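Local atomic coordinates of SPT6 (Antonospora locustae, PDB entry 2XP1), a protein that takes part in transcription elongation as the factor Spt6, whose C-terminal tandem SH2 domains enable its interaction with RNA polymerase II. Residues F36-G41 with C47-K52; Y28-T33 with D56-M61. One frame throughout, in Å; residues are numbered along the deposited sequence.

Contact 1 of 2, residues F36-G41 with C47-K52; sequences FLIRKG and CVLVIK. With SO4 (sulfate ion), chain B.
With CG lodged between its backbone N and carbonyl carbon (chi1 63°) and the chain extended from CG to NE, R39 runs out beside V48 and passes roughly perpendicular to V50. CB of V48 lies over the centre of one guanidinium face, 3.8 Å above the plane, and with CG1 anti to the backbone N (chi1 -177°) that methyl of V48 sits 3.7 Å from R39 NH2. CG2 of V50 lies along the arm from CG to NE, 3.6 Å from R39 NE at its closest. The guanidinium presents its edge, in plane, to a bound sulfate: R39 NH2 donates to O1 of the ion over 2.7 Å, and R39 NH1 to O2 over 3.2 Å in a nearly straight bond (172°). S42 and Y46 also bind this ion.

Strands 36-40 and 46-52 pair as an antiparallel hairpin. L37 and V50 exchange two backbone bonds, as do R39 and V48, whose R39 N to V48 O bond is 2.7 Å long. On the face opposite R39, CG2 of I38 touches SG of C47 at 3.5 Å. There too, F36 CD1 meets L49 CD1 at 4.1 Å. R39 is the arginine at the FLVR-motif position of SH2 domains; the sulfate, probably from the crystallisation liquor, is consistent with a phosphate pocket, its charge probably offset by a guanidinium that V48 backs on one face.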
loop_
_atom_site.group_PDB
_atom_site.type_symbol
_atom_site.label_atom_id
_atom_site.label_comp_id
_atom_site.label_asym_id
_atom_site.label_seq_id
_atom_site.Cartn_x
_atom_site.Cartn_y
_atom_site.Cartn_z
ATOM N N PHE A 36 -19.492 -10.868 -4.046
ATOM C CA PHE A 36 -19.430 -10.040 -2.826
ATOM C C PHE A 36 -20.754 -9.329 -2.563
ATOM O O PHE A 36 -21.611 -9.238 -3.423
ATOM C CB PHE A 36 -18.336 -8.981 -2.964
ATOM C CG PHE A 36 -18.679 -7.916 -3.943
ATOM C CD1 PHE A 36 -19.309 -6.761 -3.520
ATOM C CD2 PHE A 36 -18.385 -8.079 -5.289
ATOM C CE1 PHE A 36 -19.648 -5.756 -4.424
ATOM C CE2 PHE A 36 -18.718 -7.096 -6.208
ATOM C CZ PHE A 36 -19.358 -5.923 -5.774
ATOM N N LEU A 37 -20.924 -8.821 -1.362
ATOM C CA LEU A 37 -22.111 -8.005 -1.062
ATOM C C LEU A 37 -21.646 -7.200 0.093
ATOM O O LEU A 37 -20.531 -7.398 0.553
ATOM C CB LEU A 37 -23.317 -8.874 -0.655
ATOM C CG LEU A 37 -23.100 -9.949 0.421
ATOM C CD1 LEU A 37 -23.093 -9.334 1.773
ATOM C CD2 LEU A 37 -24.191 -11.089 0.337
ATOM N N ILE A 38 -22.477 -6.290 0.552
ATOM C CA ILE A 38 -22.200 -5.533 1.751
ATOM C C ILE A 38 -23.326 -5.878 2.679
ATOM O O ILE A 38 -24.485 -5.876 2.262
ATOM C CB ILE A 38 -22.235 -4.068 1.403
ATOM C CG1 ILE A 38 -21.030 -3.750 0.519
ATOM C CG2 ILE A 38 -22.378 -3.174 2.618
ATOM C CD1 ILE A 38 -21.167 -2.452 -0.122
ATOM N N ARG A 39 -23.000 -6.228 3.913
ATOM C CA ARG A 39 -24.019 -6.639 4.862
ATOM C C ARG A 39 -24.087 -5.641 5.999
ATOM O O ARG A 39 -23.259 -4.733 6.050
ATOM C CB ARG A 39 -23.715 -8.021 5.410
ATOM C CG ARG A 39 -22.410 -8.146 6.210
ATOM C CD ARG A 39 -22.356 -9.500 6.940
ATOM N NE ARG A 39 -21.057 -9.698 7.584
ATOM C CZ ARG A 39 -20.732 -9.232 8.792
ATOM N NH1 ARG A 39 -21.637 -8.546 9.542
ATOM N NH2 ARG A 39 -19.509 -9.467 9.264
ATOM N N LYS A 40 -25.068 -5.815 6.888
ATOM C CA LYS A 40 -25.253 -4.995 8.104
ATOM C C LYS A 40 -24.144 -5.300 9.121
ATOM O O LYS A 40 -23.690 -6.436 9.189
ATOM C CB LYS A 40 -26.654 -5.274 8.698
ATOM C CG LYS A 40 -26.769 -5.112 10.209
ATOM C CD LYS A 40 -27.873 -6.030 10.860
ATOM C CE LYS A 40 -27.316 -6.918 12.024
ATOM N NZ LYS A 40 -27.444 -6.354 13.430
ATOM N N GLY A 41 -23.685 -4.301 9.871
ATOM C CA GLY A 41 -22.771 -4.525 11.009
ATOM C C GLY A 41 -23.548 -4.694 12.313
ATOM O O GLY A 41 -24.656 -4.153 12.451
ATOM N N CYS A 47 -20.950 -0.752 7.782
ATOM C CA CYS A 47 -21.411 -1.981 7.175
ATOM C C CYS A 47 -20.173 -2.843 6.915
ATOM O O CYS A 47 -19.055 -2.452 7.247
ATOM C CB CYS A 47 -22.172 -1.712 5.889
ATOM S SG CYS A 47 -21.298 -0.621 4.764
ATOM N N VAL A 48 -20.377 -4.023 6.344
ATOM C CA VAL A 48 -19.281 -4.939 6.164
ATOM C C VAL A 48 -19.335 -5.525 4.769
ATOM O O VAL A 48 -20.368 -6.037 4.313
ATOM C CB VAL A 48 -19.276 -6.094 7.186
ATOM C CG1 VAL A 48 -18.044 -6.950 6.945
ATOM C CG2 VAL A 48 -19.267 -5.590 8.614
ATOM N N LEU A 49 -18.200 -5.416 4.096
ATOM C CA LEU A 49 -18.004 -5.955 2.775
ATOM C C LEU A 49 -17.682 -7.419 2.995
ATOM O O LEU A 49 -16.836 -7.739 3.824
ATOM C CB LEU A 49 -16.795 -5.250 2.142
ATOM C CG LEU A 49 -16.181 -5.816 0.873
ATOM C CD1 LEU A 49 -17.177 -5.640 -0.243
ATOM C CD2 LEU A 49 -14.870 -5.065 0.537
ATOM N N VAL A 50 -18.377 -8.293 2.272
ATOM C CA VAL A 50 -18.129 -9.721 2.335
ATOM C C VAL A 50 -17.770 -10.092 0.895
ATOM O O VAL A 50 -18.549 -9.855 -0.026
ATOM C CB VAL A 50 -19.379 -10.522 2.821
ATOM C CG1 VAL A 50 -19.042 -12.020 3.073
ATOM C CG2 VAL A 50 -19.992 -9.905 4.103
ATOM N N ILE A 51 -16.556 -10.632 0.726
ATOM C CA ILE A 51 -16.058 -11.171 -0.538
ATOM C C ILE A 51 -15.886 -12.695 -0.415
ATOM O O ILE A 51 -15.222 -13.176 0.512
ATOM C CB ILE A 51 -14.699 -10.568 -0.900
ATOM C CG1 ILE A 51 -14.741 -9.018 -0.861
ATOM C CG2 ILE A 51 -14.288 -11.007 -2.254
ATOM C CD1 ILE A 51 -13.360 -8.346 -1.027
ATOM N N LYS A 52 -16.489 -13.448 -1.326
ATOM C CA LYS A 52 -16.357 -14.903 -1.365
ATOM C C LYS A 52 -15.029 -15.248 -2.051
ATOM O O LYS A 52 -14.847 -14.975 -3.235
ATOM C CB LYS A 52 -17.541 -15.490 -2.156
ATOM C CG LYS A 52 -17.332 -16.890 -2.720
ATOM C CD LYS A 52 -18.619 -17.500 -3.327
ATOM C CE LYS A 52 -18.977 -16.898 -4.694
ATOM N NZ LYS A 52 -20.397 -17.279 -5.124
HETATM S S SO4 B . -19.731 -7.664 12.757
HETATM O O1 SO4 B . -19.033 -8.270 11.629
HETATM O O2 SO4 B . -21.087 -7.280 12.432
HETATM O O3 SO4 B . -18.966 -6.476 13.122
HETATM O O4 SO4 B . -19.799 -8.569 13.895
#

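Contact 2 of 2, residues Y28-T33 with D56-M61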
loop_
_atom_site.group_PDB
_atom_site.type_symbol
_atom_site.label_atom_id
_atom_site.label_comp_id
_atom_site.label_asym_id
_atom_site.label_seq_id
_atom_site.Cartn_x
_atom_site.Cartn_y
_atom_site.Cartn_z
ATOM N N TYR A 28 -25.959 -16.912 1.291
ATOM C CA TYR A 28 -26.408 -16.304 0.074
ATOM C C TYR A 28 -25.298 -16.345 -0.952
ATOM O O TYR A 28 -25.554 -16.634 -2.117
ATOM C CB TYR A 28 -26.835 -14.875 0.329
ATOM C CG TYR A 28 -27.109 -14.104 -0.933
ATOM C CD1 TYR A 28 -28.365 -14.176 -1.578
ATOM C CD2 TYR A 28 -26.123 -13.301 -1.492
ATOM C CE1 TYR A 28 -28.613 -13.450 -2.749
ATOM C CE2 TYR A 28 -26.351 -12.577 -2.653
ATOM C CZ TYR A 28 -27.600 -12.646 -3.272
ATOM O OH TYR A 28 -27.788 -11.918 -4.414
ATOM N N LEU A 29 -24.071 -16.066 -0.527
ATOM C CA LEU A 29 -22.954 -16.110 -1.444
ATOM C C LEU A 29 -22.615 -17.547 -1.871
ATOM O O LEU A 29 -22.134 -17.757 -2.985
ATOM C CB LEU A 29 -21.718 -15.394 -0.865
ATOM C CG LEU A 29 -21.775 -13.870 -0.612
ATOM C CD1 LEU A 29 -20.510 -13.313 0.025
ATOM C CD2 LEU A 29 -22.057 -13.079 -1.884
ATOM N N ARG A 30 -22.816 -18.529 -0.989
ATOM C CA ARG A 30 -22.490 -19.929 -1.324
ATOM C C ARG A 30 -23.236 -20.325 -2.597
ATOM O O ARG A 30 -22.650 -20.935 -3.496
ATOM C CB ARG A 30 -22.858 -20.928 -0.202
ATOM C CG ARG A 30 -21.746 -21.259 0.808
ATOM C CD ARG A 30 -22.277 -22.057 2.027
ATOM N NE ARG A 30 -21.471 -21.815 3.237
ATOM C CZ ARG A 30 -21.917 -21.262 4.372
ATOM N NH1 ARG A 30 -23.188 -20.891 4.493
ATOM N NH2 ARG A 30 -21.092 -21.070 5.400
ATOM N N SER A 31 -24.508 -19.936 -2.676
ATOM C CA SER A 31 -25.394 -20.382 -3.746
ATOM C C SER A 31 -25.771 -19.297 -4.775
ATOM O O SER A 31 -26.624 -19.519 -5.636
ATOM C CB SER A 31 -26.638 -21.046 -3.132
ATOM O OG SER A 31 -27.186 -20.207 -2.124
ATOM N N SER A 32 -25.112 -18.138 -4.702
ATOM C CA SER A 32 -25.279 -17.063 -5.705
ATOM C C SER A 32 -24.104 -17.124 -6.701
ATOM O O SER A 32 -23.070 -17.721 -6.407
ATOM C CB SER A 32 -25.338 -15.689 -4.998
ATOM O OG SER A 32 -25.498 -14.588 -5.881
ATOM N N THR A 33 -24.274 -16.540 -7.886
ATOM C CA THR A 33 -23.118 -16.271 -8.766
ATOM C C THR A 33 -22.317 -15.059 -8.245
ATOM O O THR A 33 -21.141 -14.903 -8.590
ATOM C CB THR A 33 -23.521 -16.029 -10.278
ATOM O OG1 THR A 33 -24.603 -15.084 -10.370
ATOM C CG2 THR A 33 -23.909 -17.322 -10.966
ATOM N N ASP A 56 -16.022 -21.957 0.768
ATOM C CA ASP A 56 -16.041 -21.897 2.215
ATOM C C ASP A 56 -15.048 -20.885 2.728
ATOM O O ASP A 56 -14.690 -20.933 3.894
ATOM C CB ASP A 56 -15.752 -23.269 2.833
ATOM C CG ASP A 56 -14.347 -23.741 2.565
ATOM O OD1 ASP A 56 -13.739 -23.291 1.563
ATOM O OD2 ASP A 56 -13.855 -24.579 3.348
ATOM N N VAL A 57 -14.604 -19.960 1.877
ATOM C CA VAL A 57 -13.727 -18.871 2.342
ATOM C C VAL A 57 -14.352 -17.522 2.116
ATOM O O VAL A 57 -14.557 -17.100 0.977
ATOM C CB VAL A 57 -12.344 -18.924 1.704
ATOM C CG1 VAL A 57 -11.445 -17.832 2.308
ATOM C CG2 VAL A 57 -11.722 -20.328 1.901
ATOM N N PHE A 58 -14.654 -16.830 3.202
ATOM C CA PHE A 58 -15.250 -15.508 3.080
ATOM C C PHE A 58 -14.436 -14.432 3.802
ATOM O O PHE A 58 -13.969 -14.649 4.916
ATOM C CB PHE A 58 -16.708 -15.545 3.547
ATOM C CG PHE A 58 -17.544 -16.505 2.764
ATOM C CD1 PHE A 58 -17.650 -17.826 3.161
ATOM C CD2 PHE A 58 -18.202 -16.102 1.604
ATOM C CE1 PHE A 58 -18.393 -18.738 2.422
ATOM C CE2 PHE A 58 -18.939 -17.015 0.852
ATOM C CZ PHE A 58 -19.043 -18.327 1.266
ATOM N N VAL A 59 -14.246 -13.283 3.163
ATOM C CA VAL A 59 -13.545 -12.214 3.820
ATOM C C VAL A 59 -14.559 -11.122 4.139
ATOM O O VAL A 59 -15.310 -10.679 3.247
ATOM C CB VAL A 59 -12.449 -11.671 2.910
ATOM C CG1 VAL A 59 -11.942 -10.373 3.419
ATOM C CG2 VAL A 59 -11.297 -12.671 2.854
ATOM N N HIS A 60 -14.592 -10.722 5.411
ATOM C CA HIS A 60 -15.459 -9.672 5.928
ATOM C C HIS A 60 -14.629 -8.443 6.277
ATOM O O HIS A 60 -13.812 -8.513 7.208
ATOM C CB HIS A 60 -16.108 -10.212 7.197
ATOM C CG HIS A 60 -17.051 -11.341 6.931
ATOM N ND1 HIS A 60 -18.415 -11.203 7.015
ATOM C CD2 HIS A 60 -16.827 -12.603 6.497
ATOM C CE1 HIS A 60 -18.994 -12.348 6.698
ATOM N NE2 HIS A 60 -18.051 -13.218 6.381
ATOM N N MET A 61 -14.828 -7.325 5.570
ATOM C CA MET A 61 -14.102 -6.096 5.878
ATOM C C MET A 61 -14.988 -4.955 6.349
ATOM O O MET A 61 -15.826 -4.507 5.605
ATOM C CB MET A 61 -13.357 -5.616 4.644
ATOM C CG MET A 61 -12.256 -6.536 4.255
ATOM S SD MET A 61 -11.537 -5.909 2.758
ATOM C CE MET A 61 -11.459 -7.431 1.871
#
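F58 leaves strand 57-61 with its CB directed at helix 28-31, and with CG anti to the carbonyl carbon (chi1 -59°) the ring extends to the helix surface. Contact starts at CD2, which lies 3.9 Å from CD1 of L29. Next along that side, CE2 makes the closest approach, 3.6 Å from L29 CB, as leucine and ring run alongside one another, pointing opposite ways. At the tip, CZ meets CG of R30 at 4.0 Å, the methylene standing at the ring's edge, near its plane. The arginine chain then passes roughly perpendicular to the phenylalanine, its guanidinium plane turned 80° from the ring. No hydrogen bond joins the two segments, and the fit rests on apolar surface. Replacing F58 by an alanine is likely to leave L29 CB and CD1 and the R30 methylene without the ring they pack on, opening a gap between helix and sheet. V50 also packs on L29, while E26 and K52 touch F58, extending the interface along the helix and into the neighbouring strand. A helix laid against one face of a central antiparallel sheet in this way is typical of the SH2 fold, here with helix 22-31 as the first flanking helix.

Overall arrangement
Contacts 1 and 2 share one sheet, their centres about 9 Å apart. Strand 57-65 follows strand 46-52 in the chain and adds to the hairpin of contact 1 as its next strand, with a probable hydrogen bond between L49 O and M61 N at 2.7 Å. Helix 22-31 covers the face bearing L37, R39 and V50, where CD2 of L37 packs 3.5 Å from CD2 of Y28. K52 joins the two contacts, its NZ probably bonded to L29 O over 2.8 Å. H60, on the strand of contact 2, lies one step behind the sulfate: it bonds the ion-binding arginine of contact 1 and E26 of helix 22-31.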